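Local coordinates for methylocystis parvus OBBP MbnE (Methylocystis parvus OBBP, PDB 5ICQ), which probably binds the copper-chelating peptide methanobactin in the periplasm as the solute-binding component of its uptake system, at residues Arg487-Val500 and Arg512-Leu526. Numbering follows the deposited sequence.
Sequences RQKFDFDMMIGQYV and RWSSATANQESSFNL
Tyr499 lies with one ring face against the indole of Trp513 in an offset stack, the six-membered rings 4.6 Å apart between centroids and their planes at 26°; Trp513 CZ2 sits over the phenol near its rim. Arg512 CB meets the same phenol at its edge, and from there the arginine runs extended to NE, which carries the guanidinium past Tyr499 CA to Val500. Both terminal nitrogens grip one carbonyl oxygen: NH2 reaches Val500 O at 3.0 Å in the carbonyl plane, on a lone pair, while NH1 approaches the same oxygen from above that plane. Cutting this side chain back to an alanine would probably leave Val500 O without both donors and strip the guanidinium from beside Tyr499 CA, though CB would still meet the phenol edge. The phenol OH touches Leu526 CB and shares a water with Asn525 OD1, an amide side chain also held by Ala529. Leu526 has CG beside its backbone N (chi1 -59°), and from there the two methyls diverge: CD1 packs on Gly497 CA at 3.9 Å and near Met495 CE, whereas CD2 meets Arg487 CG and Phe490 CE1. Phe490 points its ring rim into the loop, CE2 lying 3.4 Å from Gln520 O and CZ near Ser523 OG. That hydroxyl donates to Thr517 O and accepts from Asn525 N in an ST turn. Ser522 N, within the type II turn 520-523, bonds Gln488 O on a lone pair at 2.9 Å (162° at the hydrogen), its OG resting against Gln488 CG. Leu526 O lies at the edge of Phe492 and accepts a hydrogen bond from Arg329. Thus the loop following helix 508-513 packs on a Schellman-ended helix, 480-489, and on strand 494-498, which lies between strands 322-326 and 442-450 in a mixed sheet of this family 5 solute-binding protein.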
loop_
_atom_site.group_PDB
_atom_site.type_symbol
_atom_site.label_atom_id
_atom_site.label_comp_id
_atom_site.label_asym_id
_atom_site.label_seq_id
_atom_site.Cartn_x
_atom_site.Cartn_y
_atom_site.Cartn_z
ATOM N N ARG A 487 -2.541 17.501 -12.057
ATOM C CA ARG A 487 -2.757 16.886 -10.754
ATOM C C ARG A 487 -1.907 17.572 -9.688
ATOM O O ARG A 487 -2.382 17.825 -8.572
ATOM C CB ARG A 487 -2.445 15.390 -10.817
ATOM C CG ARG A 487 -2.679 14.657 -9.513
ATOM C CD ARG A 487 -2.111 13.247 -9.553
ATOM N NE ARG A 487 -0.656 13.284 -9.473
ATOM C CZ ARG A 487 0.163 12.639 -10.295
ATOM N NH1 ARG A 487 -0.326 11.874 -11.264
ATOM N NH2 ARG A 487 1.476 12.749 -10.135
ATOM N N GLN A 488 -0.655 17.900 -10.031
ATOM C CA GLN A 488 0.259 18.536 -9.082
ATOM C C GLN A 488 -0.218 19.922 -8.672
ATOM O O GLN A 488 -0.029 20.335 -7.521
ATOM C CB GLN A 488 1.664 18.620 -9.689
ATOM C CG GLN A 488 2.380 17.275 -9.680
ATOM C CD GLN A 488 3.665 17.288 -10.495
ATOM O OE1 GLN A 488 3.932 18.230 -11.241
ATOM N NE2 GLN A 488 4.465 16.238 -10.352
ATOM N N LYS A 489 -0.805 20.667 -9.606
ATOM C CA LYS A 489 -1.292 22.011 -9.343
ATOM C C LYS A 489 -2.749 22.042 -8.900
ATOM O O LYS A 489 -3.274 23.133 -8.647
ATOM C CB LYS A 489 -1.112 22.877 -10.594
ATOM C CG LYS A 489 0.344 22.986 -11.032
ATOM C CD LYS A 489 0.516 23.903 -12.242
ATOM C CE LYS A 489 1.994 24.231 -12.481
ATOM N NZ LYS A 489 2.208 25.102 -13.676
ATOM N N PHE A 490 -3.400 20.877 -8.795
ATOM C CA PHE A 490 -4.825 20.780 -8.460
ATOM C C PHE A 490 -5.691 21.539 -9.468
ATOM O O PHE A 490 -6.697 22.163 -9.111
ATOM C CB PHE A 490 -5.089 21.258 -7.023
ATOM C CG PHE A 490 -4.180 20.609 -5.992
ATOM C CD1 PHE A 490 -4.132 19.228 -5.852
ATOM C CD2 PHE A 490 -3.374 21.389 -5.167
ATOM C CE1 PHE A 490 -3.296 18.618 -4.898
ATOM C CE2 PHE A 490 -2.533 20.796 -4.209
ATOM C CZ PHE A 490 -2.484 19.407 -4.085
ATOM N N ASP A 491 -5.314 21.465 -10.746
ATOM C CA ASP A 491 -6.059 22.143 -11.806
ATOM C C ASP A 491 -7.061 21.163 -12.423
ATOM O O ASP A 491 -6.916 20.676 -13.552
ATOM C CB ASP A 491 -5.109 22.718 -12.849
ATOM C CG ASP A 491 -5.841 23.410 -13.983
ATOM O OD1 ASP A 491 -7.035 23.768 -13.808
ATOM O OD2 ASP A 491 -5.227 23.582 -15.054
ATOM N N PHE A 492 -8.098 20.877 -11.640
ATOM C CA PHE A 492 -9.168 19.983 -12.070
ATOM C C PHE A 492 -10.401 20.277 -11.223
ATOM O O PHE A 492 -10.297 20.831 -10.121
ATOM C CB PHE A 492 -8.752 18.503 -11.950
ATOM C CG PHE A 492 -8.343 18.095 -10.543
ATOM C CD1 PHE A 492 -9.303 17.723 -9.606
ATOM C CD2 PHE A 492 -7.003 18.086 -10.170
ATOM C CE1 PHE A 492 -8.935 17.371 -8.309
ATOM C CE2 PHE A 492 -6.623 17.721 -8.874
ATOM C CZ PHE A 492 -7.593 17.366 -7.948
ATOM N N ASP A 493 -11.576 19.937 -11.773
ATOM C CA ASP A 493 -12.797 19.927 -10.966
ATOM C C ASP A 493 -12.942 18.599 -10.240
ATOM O O ASP A 493 -13.274 18.561 -9.045
ATOM C CB ASP A 493 -14.044 20.149 -11.839
ATOM C CG ASP A 493 -14.080 21.513 -12.508
ATOM O OD1 ASP A 493 -13.548 22.498 -11.940
ATOM O OD2 ASP A 493 -14.670 21.592 -13.611
ATOM N N MET A 494 -12.705 17.507 -10.966
ATOM C CA MET A 494 -12.812 16.145 -10.463
ATOM C C MET A 494 -11.799 15.288 -11.203
ATOM O O MET A 494 -11.534 15.509 -12.388
ATOM C CB MET A 494 -14.230 15.586 -10.675
ATOM C CG MET A 494 -14.398 14.111 -10.250
ATOM S SD MET A 494 -16.127 13.583 -10.371
ATOM C CE MET A 494 -16.825 14.409 -8.948
ATOM N N MET A 495 -11.224 14.322 -10.502
ATOM C CA MET A 495 -10.333 13.365 -11.138
ATOM C C MET A 495 -10.436 12.088 -10.331
ATOM O O MET A 495 -11.099 12.049 -9.292
ATOM C CB MET A 495 -8.886 13.886 -11.210
ATOM C CG MET A 495 -8.233 14.146 -9.865
ATOM S SD MET A 495 -6.461 14.528 -10.067
ATOM C CE MET A 495 -5.799 12.876 -10.311
ATOM N N ILE A 496 -9.799 11.030 -10.811
ATOM C CA ILE A 496 -9.805 9.760 -10.087
ATOM C C ILE A 496 -8.518 9.676 -9.285
ATOM O O ILE A 496 -7.430 9.908 -9.825
ATOM C CB ILE A 496 -9.976 8.572 -11.049
ATOM C CG1 ILE A 496 -11.408 8.590 -11.595
ATOM C CG2 ILE A 496 -9.680 7.257 -10.325
ATOM C CD1 ILE A 496 -11.672 7.606 -12.732
ATOM N N GLY A 497 -8.638 9.391 -7.985
ATOM C CA GLY A 497 -7.489 9.369 -7.110
ATOM C C GLY A 497 -7.436 8.076 -6.324
ATOM O O GLY A 497 -8.428 7.361 -6.197
ATOM N N GLN A 498 -6.255 7.793 -5.780
ATOM C CA GLN A 498 -6.015 6.567 -5.032
ATOM C C GLN A 498 -5.543 6.886 -3.617
ATOM O O GLN A 498 -4.670 7.742 -3.424
ATOM C CB GLN A 498 -4.987 5.708 -5.770
ATOM C CG GLN A 498 -4.629 4.427 -5.078
ATOM C CD GLN A 498 -3.898 3.461 -5.993
ATOM O OE1 GLN A 498 -2.711 3.629 -6.272
ATOM N NE2 GLN A 498 -4.612 2.438 -6.466
ATOM N N TYR A 499 -6.127 6.193 -2.628
ATOM C CA TYR A 499 -5.765 6.301 -1.204
ATOM C C TYR A 499 -5.629 4.866 -0.690
ATOM O O TYR A 499 -6.556 4.342 -0.080
ATOM C CB TYR A 499 -6.824 7.082 -0.414
ATOM C CG TYR A 499 -7.032 8.483 -0.936
ATOM C CD1 TYR A 499 -7.913 8.733 -1.983
ATOM C CD2 TYR A 499 -6.314 9.547 -0.409
ATOM C CE1 TYR A 499 -8.089 10.020 -2.482
ATOM C CE2 TYR A 499 -6.494 10.843 -0.892
ATOM C CZ TYR A 499 -7.387 11.068 -1.923
ATOM O OH TYR A 499 -7.564 12.343 -2.423
ATOM N N VAL A 500 -4.490 4.228 -0.974
ATOM C CA VAL A 500 -4.355 2.793 -0.711
ATOM C C VAL A 500 -4.428 2.523 0.786
ATOM O O VAL A 500 -3.676 3.111 1.571
ATOM C CB VAL A 500 -3.035 2.260 -1.294
ATOM C CG1 VAL A 500 -2.777 0.827 -0.801
ATOM C CG2 VAL A 500 -3.048 2.304 -2.821
ATOM N N ARG A 512 -1.940 12.665 2.854
ATOM C CA ARG A 512 -3.150 12.513 2.045
ATOM C C ARG A 512 -4.308 13.398 2.500
ATOM O O ARG A 512 -5.183 13.715 1.687
ATOM C CB ARG A 512 -3.641 11.070 2.095
ATOM C CG ARG A 512 -2.654 10.024 1.622
ATOM C CD ARG A 512 -3.155 8.655 2.035
ATOM N NE ARG A 512 -2.280 7.577 1.574
ATOM C CZ ARG A 512 -2.593 6.284 1.641
ATOM N NH1 ARG A 512 -3.763 5.904 2.141
ATOM N NH2 ARG A 512 -1.741 5.368 1.196
ATOM N N TRP A 513 -4.383 13.738 3.793
ATOM C CA TRP A 513 -5.621 14.319 4.321
ATOM C C TRP A 513 -5.450 15.509 5.258
ATOM O O TRP A 513 -6.468 16.091 5.636
ATOM C CB TRP A 513 -6.448 13.236 5.053
ATOM C CG TRP A 513 -6.965 12.182 4.110
ATOM C CD1 TRP A 513 -6.531 10.888 3.990
ATOM C CD2 TRP A 513 -7.999 12.356 3.125
ATOM N NE1 TRP A 513 -7.235 10.249 2.984
ATOM C CE2 TRP A 513 -8.145 11.129 2.446
ATOM C CE3 TRP A 513 -8.818 13.432 2.760
ATOM C CZ2 TRP A 513 -9.079 10.949 1.417
ATOM C CZ3 TRP A 513 -9.750 13.253 1.740
ATOM C CH2 TRP A 513 -9.863 12.023 1.074
ATOM N N SER A 514 -4.235 15.898 5.650
ATOM C CA SER A 514 -4.092 16.963 6.640
ATOM C C SER A 514 -4.329 18.333 6.014
ATOM O O SER A 514 -4.080 18.553 4.823
ATOM C CB SER A 514 -2.706 16.936 7.291
ATOM O OG SER A 514 -1.734 17.406 6.376
ATOM N N SER A 515 -4.817 19.262 6.846
ATOM C CA SER A 515 -4.982 20.649 6.408
ATOM C C SER A 515 -3.667 21.218 5.887
ATOM O O SER A 515 -3.656 22.024 4.948
ATOM C CB SER A 515 -5.474 21.509 7.573
ATOM O OG SER A 515 -6.736 21.074 8.042
ATOM N N ALA A 516 -2.553 20.826 6.512
ATOM C CA ALA A 516 -1.243 21.367 6.143
ATOM C C ALA A 516 -0.875 21.056 4.694
ATOM O O ALA A 516 -0.153 21.836 4.061
ATOM C CB ALA A 516 -0.169 20.819 7.084
ATOM N N THR A 517 -1.357 19.942 4.144
ATOM C CA THR A 517 -1.013 19.580 2.774
ATOM C C THR A 517 -2.126 19.873 1.783
ATOM O O THR A 517 -1.951 19.607 0.588
ATOM C CB THR A 517 -0.643 18.099 2.678
ATOM O OG1 THR A 517 -1.750 17.286 3.094
ATOM C CG2 THR A 517 0.586 17.794 3.541
ATOM N N ALA A 518 -3.258 20.413 2.245
ATOM C CA ALA A 518 -4.394 20.630 1.352
ATOM C C ALA A 518 -4.073 21.604 0.220
ATOM O O ALA A 518 -4.699 21.538 -0.845
ATOM C CB ALA A 518 -5.596 21.150 2.143
ATOM N N ASN A 519 -3.133 22.521 0.426
ATOM C CA ASN A 519 -2.809 23.520 -0.594
ATOM C C ASN A 519 -1.315 23.572 -0.851
ATOM O O ASN A 519 -0.734 24.633 -1.107
ATOM C CB ASN A 519 -3.368 24.884 -0.206
ATOM C CG ASN A 519 -4.872 24.897 -0.262
ATOM O OD1 ASN A 519 -5.461 25.019 -1.339
ATOM N ND2 ASN A 519 -5.512 24.721 0.886
ATOM N N GLN A 520 -0.691 22.404 -0.838
ATOM C CA GLN A 520 0.731 22.226 -1.104
ATOM C C GLN A 520 0.870 21.503 -2.442
ATOM O O GLN A 520 0.394 20.374 -2.588
ATOM C CB GLN A 520 1.356 21.427 0.041
ATOM C CG GLN A 520 2.771 20.934 -0.155
ATOM C CD GLN A 520 3.148 19.947 0.940
ATOM O OE1 GLN A 520 3.396 18.770 0.676
ATOM N NE2 GLN A 520 3.156 20.419 2.185
ATOM N N GLU A 521 1.497 22.157 -3.421
ATOM C CA GLU A 521 1.624 21.560 -4.748
ATOM C C GLU A 521 2.268 20.182 -4.666
ATOM O O GLU A 521 3.168 19.944 -3.856
ATOM C CB GLU A 521 2.443 22.470 -5.669
ATOM C CG GLU A 521 1.727 23.753 -6.020
ATOM C CD GLU A 521 2.091 24.283 -7.400
ATOM O OE1 GLU A 521 3.178 23.942 -7.917
ATOM O OE2 GLU A 521 1.270 25.036 -7.968
ATOM N N SER A 522 1.753 19.261 -5.485
ATOM C CA SER A 522 2.187 17.874 -5.618
ATOM C C SER A 522 1.825 16.996 -4.430
ATOM O O SER A 522 2.247 15.842 -4.391
ATOM C CB SER A 522 3.700 17.762 -5.863
ATOM O OG SER A 522 4.066 18.458 -7.035
ATOM N N SER A 523 1.048 17.486 -3.467
ATOM C CA SER A 523 0.746 16.606 -2.349
ATOM C C SER A 523 -0.312 15.582 -2.753
ATOM O O SER A 523 -0.990 15.717 -3.775
ATOM C CB SER A 523 0.278 17.407 -1.128
ATOM O OG SER A 523 -1.116 17.641 -1.171
ATOM N N PHE A 524 -0.454 14.550 -1.919
ATOM C CA PHE A 524 -1.455 13.501 -2.099
ATOM C C PHE A 524 -2.857 13.928 -1.692
ATOM O O PHE A 524 -3.801 13.154 -1.888
ATOM C CB PHE A 524 -1.062 12.260 -1.297
ATOM C CG PHE A 524 0.225 11.640 -1.755
ATOM C CD1 PHE A 524 0.690 11.856 -3.039
ATOM C CD2 PHE A 524 0.979 10.842 -0.910
ATOM C CE1 PHE A 524 1.880 11.290 -3.471
ATOM C CE2 PHE A 524 2.169 10.275 -1.346
ATOM C CZ PHE A 524 2.611 10.501 -2.623
ATOM N N ASN A 525 -3.015 15.123 -1.140
ATOM C CA ASN A 525 -4.321 15.578 -0.660
ATOM C C ASN A 525 -5.092 16.192 -1.831
ATOM O O ASN A 525 -5.256 17.408 -1.953
ATOM C CB ASN A 525 -4.141 16.562 0.494
ATOM C CG ASN A 525 -5.450 16.864 1.219
ATOM O OD1 ASN A 525 -6.536 16.642 0.682
ATOM N ND2 ASN A 525 -5.345 17.390 2.437
ATOM N N LEU A 526 -5.567 15.306 -2.719
ATOM C CA LEU A 526 -6.149 15.776 -3.977
ATOM C C LEU A 526 -7.439 16.557 -3.758
ATOM O O LEU A 526 -7.726 17.500 -4.503
ATOM C CB LEU A 526 -6.409 14.587 -4.895
ATOM C CG LEU A 526 -5.166 13.772 -5.225
ATOM C CD1 LEU A 526 -5.532 12.551 -6.084
ATOM C CD2 LEU A 526 -4.184 14.663 -5.941
HETATM O O HOH W 1 -0.793 16.708 -6.337
HETATM O O HOH W 2 -1.793 24.712 -6.861
HETATM O O HOH W 3 -3.596 10.558 -3.040
HETATM O O HOH W 4 -7.674 14.319 -0.420
#